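Local coordinates for protein putative sulfatase yidJ (Bacteroides fragilis, PDB 2QZU) that probably hydrolyses aryl sulfate esters and probably binds calcium, as a member of the sulfatase family, at residues R258-A263 against D443-N448; T266-Y271 against A320-G325; I328-S333 against I436-T441. One frame throughout, in Å; residues are numbered along the deposited sequence.

The three contacts lie on the same side of the chain's centre. Contacts 2 and 3 draw on neighbouring segments, 320-325 and 328-333, which contact 1 meets through H321 and E331. Contacts 1 and 2 have centres about 12 Å apart and are joined through the backbone, D260 O to H321 N at 2.7 Å, a probable hydrogen bond. Contact 1 meets contact 3, about 10 Å away between centres, through E446 OE2 and E331 N, 3.0 Å apart and again probably hydrogen-bonded. Contacts 2 and 3, about 17 Å apart between centres, follow one another along the chain, and both are nested within the loop closed by contact 1. None contains S76, predicted to become 3-oxoalanine but not modified in this structure.

Contact 1. Residues R258-A263 against D443-N448; sequences RPDIPA and DPHEMN
Two type I beta turns, R258 to I261 and D443 to E446, face each other, with R258, P259 and D260 meeting H445 and the selenomethionine M447. They join the loop between helices 251-254 and 267-299 to the loop between strand 431-439 and helix 455-471. The H445 ring reaches across to the first turn: its CD2 lies 3.5 Å from P259 CD, and its CE1 lies 3.5 Å from R258 CD. M447, bent at chi2 and chi3, brings SE to 3.6 Å from D260 CA and CE to 3.1 Å from P259 O. The D260 carboxylate is gripped side-on by R258: NE gives a bond to OD1 and NH2 a nearly straight one to OD2 (171°, 2.8 Å). This ion pair is internal to its turn, yet its flat groups lie close to parallel with the imidazole, the carboxylate 18° from the ring plane. In the second segment, D443 OD1 accepts from M447 N at 2.9 Å, holding the base of that side chain. The chemistry implies that the R258-D260 pair probably stiffens its own turn and D443 the residues following the second, while the two segments join by van der Waals packing.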
loop_
_atom_site.group_PDB
_atom_site.type_symbol
_atom_site.label_atom_id
_atom_site.label_comp_id
_atom_site.label_asym_id
_atom_site.label_seq_id
_atom_site.Cartn_x
_atom_site.Cartn_y
_atom_site.Cartn_z
ATOM N N ARG A 258 -23.816 -10.945 -12.028
ATOM C CA ARG A 258 -22.601 -11.618 -11.580
ATOM C C ARG A 258 -22.791 -12.143 -10.163
ATOM O O ARG A 258 -22.347 -11.523 -9.198
ATOM C CB ARG A 258 -21.408 -10.650 -11.617
ATOM C CG ARG A 258 -20.906 -10.297 -13.019
ATOM C CD ARG A 258 -20.281 -11.501 -13.712
ATOM N NE ARG A 258 -19.125 -12.013 -12.977
ATOM C CZ ARG A 258 -17.908 -11.473 -13.004
ATOM N NH1 ARG A 258 -17.661 -10.395 -13.741
ATOM N NH2 ARG A 258 -16.938 -12.003 -12.273
ATOM N N PRO A 259 -23.456 -13.300 -10.018
ATOM C CA PRO A 259 -23.679 -13.865 -8.684
ATOM C C PRO A 259 -22.383 -14.245 -7.968
ATOM O O PRO A 259 -22.377 -14.440 -6.754
ATOM C CB PRO A 259 -24.578 -15.068 -8.965
ATOM C CG PRO A 259 -24.154 -15.494 -10.344
ATOM C CD PRO A 259 -24.023 -14.173 -11.063
ATOM N N ASP A 260 -21.288 -14.342 -8.717
ATOM C CA ASP A 260 -20.000 -14.693 -8.120
ATOM C C ASP A 260 -19.337 -13.505 -7.422
ATOM O O ASP A 260 -18.377 -13.677 -6.674
ATOM C CB ASP A 260 -19.058 -15.287 -9.182
ATOM C CG ASP A 260 -18.833 -14.359 -10.357
ATOM O OD1 ASP A 260 -19.806 -13.729 -10.821
ATOM O OD2 ASP A 260 -17.681 -14.269 -10.834
ATOM N N ILE A 261 -19.848 -12.301 -7.661
ATOM C CA ILE A 261 -19.300 -11.107 -7.019
ATOM C C ILE A 261 -20.137 -10.789 -5.775
ATOM O O ILE A 261 -21.319 -10.465 -5.883
ATOM C CB ILE A 261 -19.320 -9.895 -7.981
ATOM C CG1 ILE A 261 -18.421 -10.181 -9.190
ATOM C CG2 ILE A 261 -18.847 -8.642 -7.252
ATOM C CD1 ILE A 261 -18.466 -9.106 -10.278
ATOM N N PRO A 262 -19.533 -10.878 -4.577
ATOM C CA PRO A 262 -20.262 -10.597 -3.334
ATOM C C PRO A 262 -20.940 -9.230 -3.324
ATOM O O PRO A 262 -20.520 -8.308 -4.025
ATOM C CB PRO A 262 -19.182 -10.725 -2.263
ATOM C CG PRO A 262 -18.257 -11.752 -2.849
ATOM C CD PRO A 262 -18.151 -11.293 -4.286
ATOM N N ALA A 263 -21.985 -9.108 -2.515
ATOM C CA ALA A 263 -22.744 -7.867 -2.418
ATOM C C ALA A 263 -21.971 -6.709 -1.799
ATOM O O ALA A 263 -20.989 -6.902 -1.077
ATOM C CB ALA A 263 -24.029 -8.110 -1.627
ATOM N N ASP A 443 -24.295 -23.120 -15.504
ATOM C CA ASP A 443 -23.786 -22.388 -14.348
ATOM C C ASP A 443 -22.455 -21.740 -14.738
ATOM O O ASP A 443 -21.396 -22.125 -14.246
ATOM C CB ASP A 443 -23.613 -23.395 -13.198
ATOM C CG ASP A 443 -22.991 -22.792 -11.952
ATOM O OD1 ASP A 443 -23.312 -21.639 -11.602
ATOM O OD2 ASP A 443 -22.191 -23.501 -11.302
ATOM N N PRO A 444 -22.500 -20.737 -15.633
ATOM C CA PRO A 444 -21.287 -20.047 -16.091
ATOM C C PRO A 444 -20.446 -19.370 -15.012
ATOM O O PRO A 444 -19.227 -19.252 -15.155
ATOM C CB PRO A 444 -21.825 -19.058 -17.126
ATOM C CG PRO A 444 -23.202 -18.747 -16.606
ATOM C CD PRO A 444 -23.705 -20.111 -16.206
ATOM N N HIS A 445 -21.082 -18.927 -13.933
ATOM C CA HIS A 445 -20.351 -18.258 -12.865
ATOM C C HIS A 445 -19.925 -19.222 -11.765
ATOM O O HIS A 445 -19.518 -18.808 -10.679
ATOM C CB HIS A 445 -21.196 -17.118 -12.304
ATOM C CG HIS A 445 -21.602 -16.120 -13.343
ATOM N ND1 HIS A 445 -20.687 -15.352 -14.031
ATOM C CD2 HIS A 445 -22.815 -15.815 -13.862
ATOM C CE1 HIS A 445 -21.319 -14.620 -14.932
ATOM N NE2 HIS A 445 -22.609 -14.882 -14.851
ATOM N N GLU A 446 -20.030 -20.512 -12.071
ATOM C CA GLU A 446 -19.629 -21.585 -11.166
ATOM C C GLU A 446 -20.035 -21.394 -9.709
ATOM O O GLU A 446 -19.188 -21.236 -8.824
ATOM C CB GLU A 446 -18.118 -21.776 -11.285
ATOM C CG GLU A 446 -17.689 -22.051 -12.722
ATOM C CD GLU A 446 -16.183 -22.092 -12.905
ATOM O OE1 GLU A 446 -15.689 -23.061 -13.516
ATOM O OE2 GLU A 446 -15.499 -21.152 -12.450
HETATM N N MSE A 447 -21.340 -21.439 -9.468
HETATM C CA MSE A 447 -21.894 -21.265 -8.131
HETATM C C MSE A 447 -22.411 -22.576 -7.541
HETATM O O MSE A 447 -22.623 -22.673 -6.333
HETATM C CB MSE A 447 -23.059 -20.273 -8.174
HETATM C CG MSE A 447 -22.734 -18.931 -8.795
HETATM SE SE MSE A 447 -21.397 -17.966 -7.797
HETATM C CE MSE A 447 -22.457 -17.507 -6.238
ATOM N N ASN A 448 -22.611 -23.582 -8.388
ATOM C CA ASN A 448 -23.151 -24.862 -7.932
ATOM C C ASN A 448 -22.217 -26.043 -8.139
ATOM O O ASN A 448 -22.014 -26.482 -9.271
ATOM C CB ASN A 448 -24.461 -25.158 -8.670
ATOM C CG ASN A 448 -25.281 -26.254 -8.009
ATOM O OD1 ASN A 448 -26.277 -26.717 -8.568
ATOM N ND2 ASN A 448 -24.876 -26.665 -6.814
#

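Contact 2. Residues T266-Y271 against A320-G325; sequences TEMGDY and AHENAG
M268, a selenomethionine in the first turn of helix 267-299, points its side chain at the loop 320-325, meeting E322 and A324. The helix start is marked by its N-cap, T266, whose OG1 accepts from G269 N at 2.9 Å. From the M268 backbone the side chain can be traced atom by atom. CB lies 3.4 Å from E322 OE1. CG, anti to the carbonyl carbon (chi1 -68°), comes closer still to the same oxygen, 3.3 Å, and also neighbours E322 CA. A bend at chi2 (-61°) brings SE to the loop backbone, where A324 N is 4.0 Å away. The extended last torsion then carries CE to 3.7 Å from E322 O and near A324 CB.

E322 reaches the start of the helix with its carboxylate OE1. This oxygen receives a hydrogen bond from water 1 at 2.8 Å, and that water in turn accepts from M268 N. A backbone N-H of the first helical turn is thereby linked through one water to a carboxylate, an arrangement in which the negative charge would be expected to interact favourably with the helix start. K219 of the second subunit also packs on M268 and A324, and Q220 of that subunit on Y271; the contact therefore lies at the dimer interface.

Three residues further along the helix, Y271 adds an apolar touch, its CE2 standing 4.2 Å from A324 CB. The phenol end is bridged by water 2, which lies at the ring edge in its plane, hydrogen-bonds to Y271 OH, and donates to A324 O at 2.9 Å.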
loop_
_atom_site.group_PDB
_atom_site.type_symbol
_atom_site.label_atom_id
_atom_site.label_comp_id
_atom_site.label_asym_id
_atom_site.label_seq_id
_atom_site.Cartn_x
_atom_site.Cartn_y
_atom_site.Cartn_z
ATOM N N THR A 266 -19.935 -6.146 1.911
ATOM C CA THR A 266 -19.157 -7.296 2.365
ATOM C C THR A 266 -17.679 -7.033 2.099
ATOM O O THR A 266 -17.330 -6.175 1.289
ATOM C CB THR A 266 -19.563 -8.596 1.631
ATOM O OG1 THR A 266 -19.225 -8.490 0.242
ATOM C CG2 THR A 266 -21.060 -8.839 1.766
ATOM N N GLU A 267 -16.811 -7.770 2.782
ATOM C CA GLU A 267 -15.375 -7.600 2.610
ATOM C C GLU A 267 -14.927 -7.776 1.162
ATOM O O GLU A 267 -14.245 -6.915 0.604
ATOM C CB GLU A 267 -14.611 -8.585 3.496
ATOM C CG GLU A 267 -14.610 -8.219 4.969
ATOM C CD GLU A 267 -13.998 -6.856 5.227
ATOM O OE1 GLU A 267 -12.820 -6.651 4.856
ATOM O OE2 GLU A 267 -14.693 -5.989 5.799
HETATM N N MSE A 268 -15.320 -8.890 0.557
HETATM C CA MSE A 268 -14.925 -9.183 -0.815
HETATM C C MSE A 268 -15.716 -8.419 -1.870
HETATM O O MSE A 268 -15.205 -8.152 -2.956
HETATM C CB MSE A 268 -15.012 -10.688 -1.068
HETATM C CG MSE A 268 -13.986 -11.502 -0.287
HETATM SE SE MSE A 268 -12.140 -11.051 -0.714
HETATM C CE MSE A 268 -11.243 -12.069 0.671
ATOM N N GLY A 269 -16.962 -8.074 -1.562
ATOM C CA GLY A 269 -17.757 -7.321 -2.513
ATOM C C GLY A 269 -17.203 -5.911 -2.643
ATOM O O GLY A 269 -17.144 -5.348 -3.740
ATOM N N ASP A 270 -16.788 -5.332 -1.521
ATOM C CA ASP A 270 -16.228 -3.986 -1.544
ATOM C C ASP A 270 -14.838 -4.005 -2.158
ATOM O O ASP A 270 -14.432 -3.047 -2.812
ATOM C CB ASP A 270 -16.168 -3.389 -0.136
ATOM C CG ASP A 270 -17.538 -3.056 0.411
ATOM O OD1 ASP A 270 -18.451 -2.788 -0.402
ATOM O OD2 ASP A 270 -17.700 -3.050 1.650
ATOM N N TYR A 271 -14.114 -5.098 -1.951
ATOM C CA TYR A 271 -12.775 -5.228 -2.509
ATOM C C TYR A 271 -12.850 -5.154 -4.035
ATOM O O TYR A 271 -12.042 -4.478 -4.675
ATOM C CB TYR A 271 -12.141 -6.554 -2.084
ATOM C CG TYR A 271 -10.703 -6.707 -2.547
ATOM C CD1 TYR A 271 -9.694 -5.881 -2.044
ATOM C CD2 TYR A 271 -10.357 -7.656 -3.510
ATOM C CE1 TYR A 271 -8.377 -5.996 -2.491
ATOM C CE2 TYR A 271 -9.046 -7.779 -3.963
ATOM C CZ TYR A 271 -8.061 -6.948 -3.452
ATOM O OH TYR A 271 -6.767 -7.067 -3.907
ATOM N N ALA A 320 -14.273 -11.955 -6.351
ATOM C CA ALA A 320 -15.216 -12.920 -6.896
ATOM C C ALA A 320 -14.993 -14.259 -6.202
ATOM O O ALA A 320 -13.850 -14.653 -5.947
ATOM C CB ALA A 320 -15.019 -13.063 -8.401
ATOM N N HIS A 321 -16.092 -14.947 -5.900
ATOM C CA HIS A 321 -16.052 -16.237 -5.216
ATOM C C HIS A 321 -15.385 -16.134 -3.844
ATOM O O HIS A 321 -14.857 -17.114 -3.322
ATOM C CB HIS A 321 -15.343 -17.280 -6.090
ATOM C CG HIS A 321 -16.145 -17.709 -7.281
ATOM N ND1 HIS A 321 -17.319 -18.419 -7.167
ATOM C CD2 HIS A 321 -15.965 -17.488 -8.606
ATOM C CE1 HIS A 321 -17.834 -18.616 -8.368
ATOM N NE2 HIS A 321 -17.031 -18.059 -9.259
ATOM N N GLU A 322 -15.436 -14.937 -3.263
ATOM C CA GLU A 322 -14.855 -14.672 -1.951
ATOM C C GLU A 322 -13.337 -14.864 -1.928
ATOM O O GLU A 322 -12.747 -15.059 -0.865
ATOM C CB GLU A 322 -15.492 -15.575 -0.887
ATOM C CG GLU A 322 -17.007 -15.470 -0.761
ATOM C CD GLU A 322 -17.483 -14.106 -0.295
ATOM O OE1 GLU A 322 -16.660 -13.325 0.227
ATOM O OE2 GLU A 322 -18.691 -13.820 -0.440
ATOM N N ASN A 323 -12.713 -14.814 -3.105
ATOM C CA ASN A 323 -11.266 -14.965 -3.232
ATOM C C ASN A 323 -10.642 -13.649 -3.680
ATOM O O ASN A 323 -11.084 -13.046 -4.667
ATOM C CB ASN A 323 -10.914 -16.044 -4.263
ATOM C CG ASN A 323 -11.083 -17.447 -3.724
ATOM O OD1 ASN A 323 -12.200 -17.897 -3.458
ATOM N ND2 ASN A 323 -9.969 -18.150 -3.558
ATOM N N ALA A 324 -9.618 -13.205 -2.967
ATOM C CA ALA A 324 -8.959 -11.968 -3.327
ATOM C C ALA A 324 -7.938 -12.140 -4.445
ATOM O O ALA A 324 -7.803 -11.270 -5.311
ATOM C CB ALA A 324 -8.200 -11.415 -2.082
ATOM N N GLY A 325 -7.275 -13.296 -4.458
ATOM C CA GLY A 325 -6.209 -13.487 -5.451
ATOM C C GLY A 325 -6.544 -14.446 -6.543
ATOM O O GLY A 325 -7.648 -14.393 -7.069
HETATM O O HOH W 1 -16.815 -11.067 1.827
HETATM O O HOH W 2 -6.367 -8.849 -6.130
#

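Contact 3. Residues I328-S333 against I436-T441; sequences IFYEES and ILFDRT
F329 meets I436 and F438, Y330 meets F438, and E331 meets R440, so three consecutive residues face alternate residues at the end of strand 431-439 and, with R440, just past it. I436 CD1 touches the far end of the F329 ring, 3.4 Å from CZ. The same ring approaches F438 at its edge, in plane, with F329 CE2 3.7 Å from F438 CE1. Y330 CE1 lies 3.8 Å from F438 CZ; the two rings are obliquely set, centroids 5.8 Å apart and planes at 39°.

At the polar end, E331 CD lies 3.5 Å from R440 CD. E331 OE1 lies over one face of the R440 guanidinium, and the carboxylate and guanidinium planes differ by only 17°. The salt bridge is long, E331 OE2 to R440 NE at 3.8 Å, and acts by charge alone because the oxygen is well out of the guanidinium plane. Each group has a partner elsewhere: E331 OE2 pairs with R417, and R440 NH2 donates to T418 O.

Further out, the aromatic side chains also pack on one another within the segment. F329 CE2 stands 3.9 Å above the centre of the Y330 ring, which also stacks with H321. Y330 is the N-cap of helix 331-334, and S333 OG donates to I328 O at 2.9 Å, tying the helix to the segment before it. Across the contact, D439 OD1 accepts from T441 N in an Asx turn at the end of the strand, and its other oxygen forms a salt bridge with R420. The whole joins a loop of the alkaline-phosphatase-like part to the edge of the four-stranded antiparallel C-terminal sheet, the two-part architecture of the sulfatase fold.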
loop_
_atom_site.group_PDB
_atom_site.type_symbol
_atom_site.label_atom_id
_atom_site.label_comp_id
_atom_site.label_asym_id
_atom_site.label_seq_id
_atom_site.Cartn_x
_atom_site.Cartn_y
_atom_site.Cartn_z
ATOM N N ILE A 328 -6.486 -20.646 -8.206
ATOM C CA ILE A 328 -7.704 -21.429 -8.040
ATOM C C ILE A 328 -8.336 -21.756 -9.393
ATOM O O ILE A 328 -8.071 -21.087 -10.393
ATOM C CB ILE A 328 -8.709 -20.669 -7.143
ATOM C CG1 ILE A 328 -9.873 -21.581 -6.765
ATOM C CG2 ILE A 328 -9.207 -19.421 -7.854
ATOM C CD1 ILE A 328 -9.490 -22.700 -5.818
ATOM N N PHE A 329 -9.183 -22.775 -9.415
ATOM C CA PHE A 329 -9.805 -23.240 -10.648
ATOM C C PHE A 329 -10.907 -22.398 -11.283
ATOM O O PHE A 329 -11.311 -22.674 -12.413
ATOM C CB PHE A 329 -10.318 -24.664 -10.442
ATOM C CG PHE A 329 -11.053 -24.851 -9.153
ATOM C CD1 PHE A 329 -10.470 -25.553 -8.102
ATOM C CD2 PHE A 329 -12.308 -24.278 -8.967
ATOM C CE1 PHE A 329 -11.131 -25.686 -6.881
ATOM C CE2 PHE A 329 -12.977 -24.403 -7.752
ATOM C CZ PHE A 329 -12.386 -25.107 -6.707
ATOM N N TYR A 330 -11.398 -21.386 -10.578
ATOM C CA TYR A 330 -12.455 -20.540 -11.128
ATOM C C TYR A 330 -12.036 -19.854 -12.429
ATOM O O TYR A 330 -10.869 -19.491 -12.609
ATOM C CB TYR A 330 -12.879 -19.490 -10.095
ATOM C CG TYR A 330 -13.634 -20.074 -8.920
ATOM C CD1 TYR A 330 -14.837 -20.761 -9.114
ATOM C CD2 TYR A 330 -13.157 -19.936 -7.618
ATOM C CE1 TYR A 330 -15.546 -21.297 -8.038
ATOM C CE2 TYR A 330 -13.858 -20.465 -6.532
ATOM C CZ TYR A 330 -15.052 -21.146 -6.753
ATOM O OH TYR A 330 -15.747 -21.682 -5.689
ATOM N N GLU A 331 -13.000 -19.681 -13.331
ATOM C CA GLU A 331 -12.755 -19.047 -14.623
ATOM C C GLU A 331 -12.019 -17.702 -14.568
ATOM O O GLU A 331 -11.124 -17.463 -15.371
ATOM C CB GLU A 331 -14.075 -18.845 -15.371
ATOM C CG GLU A 331 -14.701 -20.113 -15.922
ATOM C CD GLU A 331 -13.831 -20.779 -16.963
ATOM O OE1 GLU A 331 -13.123 -21.745 -16.615
ATOM O OE2 GLU A 331 -13.850 -20.325 -18.127
ATOM N N GLU A 332 -12.397 -16.823 -13.638
ATOM C CA GLU A 332 -11.754 -15.509 -13.560
ATOM C C GLU A 332 -10.262 -15.617 -13.242
ATOM O O GLU A 332 -9.492 -14.690 -13.492
ATOM C CB GLU A 332 -12.440 -14.617 -12.517
ATOM C CG GLU A 332 -12.297 -15.106 -11.086
ATOM C CD GLU A 332 -13.424 -16.028 -10.657
ATOM O OE1 GLU A 332 -14.081 -16.632 -11.531
ATOM O OE2 GLU A 332 -13.646 -16.157 -9.435
ATOM N N SER A 333 -9.871 -16.762 -12.694
ATOM C CA SER A 333 -8.485 -17.038 -12.343
ATOM C C SER A 333 -7.736 -17.738 -13.486
ATOM O O SER A 333 -6.605 -17.370 -13.823
ATOM C CB SER A 333 -8.449 -17.909 -11.078
ATOM O OG SER A 333 -7.145 -18.389 -10.807
ATOM N N ILE A 436 -15.013 -31.521 -6.822
ATOM C CA ILE A 436 -15.711 -30.345 -7.315
ATOM C C ILE A 436 -16.030 -30.480 -8.799
ATOM O O ILE A 436 -15.189 -30.903 -9.589
ATOM C CB ILE A 436 -14.848 -29.087 -7.085
ATOM C CG1 ILE A 436 -14.540 -28.952 -5.590
ATOM C CG2 ILE A 436 -15.566 -27.846 -7.601
ATOM C CD1 ILE A 436 -13.400 -28.009 -5.273
ATOM N N LEU A 437 -17.255 -30.124 -9.173
ATOM C CA LEU A 437 -17.671 -30.197 -10.563
ATOM C C LEU A 437 -18.623 -29.055 -10.888
ATOM O O LEU A 437 -19.625 -28.859 -10.206
ATOM C CB LEU A 437 -18.356 -31.537 -10.854
ATOM C CG LEU A 437 -18.908 -31.724 -12.273
ATOM C CD1 LEU A 437 -17.782 -31.600 -13.289
ATOM C CD2 LEU A 437 -19.583 -33.087 -12.386
ATOM N N PHE A 438 -18.289 -28.294 -11.924
ATOM C CA PHE A 438 -19.125 -27.182 -12.357
ATOM C C PHE A 438 -19.520 -27.368 -13.816
ATOM O O PHE A 438 -18.688 -27.729 -14.652
ATOM C CB PHE A 438 -18.383 -25.843 -12.246
ATOM C CG PHE A 438 -18.054 -25.434 -10.843
ATOM C CD1 PHE A 438 -16.725 -25.320 -10.437
ATOM C CD2 PHE A 438 -19.063 -25.129 -9.936
ATOM C CE1 PHE A 438 -16.408 -24.902 -9.140
ATOM C CE2 PHE A 438 -18.761 -24.714 -8.643
ATOM C CZ PHE A 438 -17.431 -24.599 -8.244
ATOM N N ASP A 439 -20.794 -27.127 -14.108
ATOM C CA ASP A 439 -21.314 -27.208 -15.468
ATOM C C ASP A 439 -21.350 -25.744 -15.892
ATOM O O ASP A 439 -22.268 -25.013 -15.527
ATOM C CB ASP A 439 -22.736 -27.779 -15.464
ATOM C CG ASP A 439 -23.343 -27.851 -16.856
ATOM O OD1 ASP A 439 -22.961 -27.035 -17.724
ATOM O OD2 ASP A 439 -24.215 -28.713 -17.078
ATOM N N ARG A 440 -20.351 -25.313 -16.655
ATOM C CA ARG A 440 -20.272 -23.914 -17.068
ATOM C C ARG A 440 -21.338 -23.449 -18.059
ATOM O O ARG A 440 -21.517 -22.249 -18.262
ATOM C CB ARG A 440 -18.876 -23.610 -17.614
ATOM C CG ARG A 440 -17.757 -23.907 -16.621
ATOM C CD ARG A 440 -16.491 -23.128 -16.972
ATOM N NE ARG A 440 -16.080 -23.347 -18.355
ATOM C CZ ARG A 440 -15.519 -24.465 -18.810
ATOM N NH1 ARG A 440 -15.288 -25.486 -17.993
ATOM N NH2 ARG A 440 -15.204 -24.565 -20.092
ATOM N N THR A 441 -22.046 -24.391 -18.673
ATOM C CA THR A 441 -23.099 -24.039 -19.618
ATOM C C THR A 441 -24.321 -23.524 -18.856
ATOM O O THR A 441 -24.827 -22.439 -19.142
ATOM C CB THR A 441 -23.516 -25.256 -20.470
ATOM O OG1 THR A 441 -22.402 -25.683 -21.263
ATOM C CG2 THR A 441 -24.680 -24.893 -21.390
#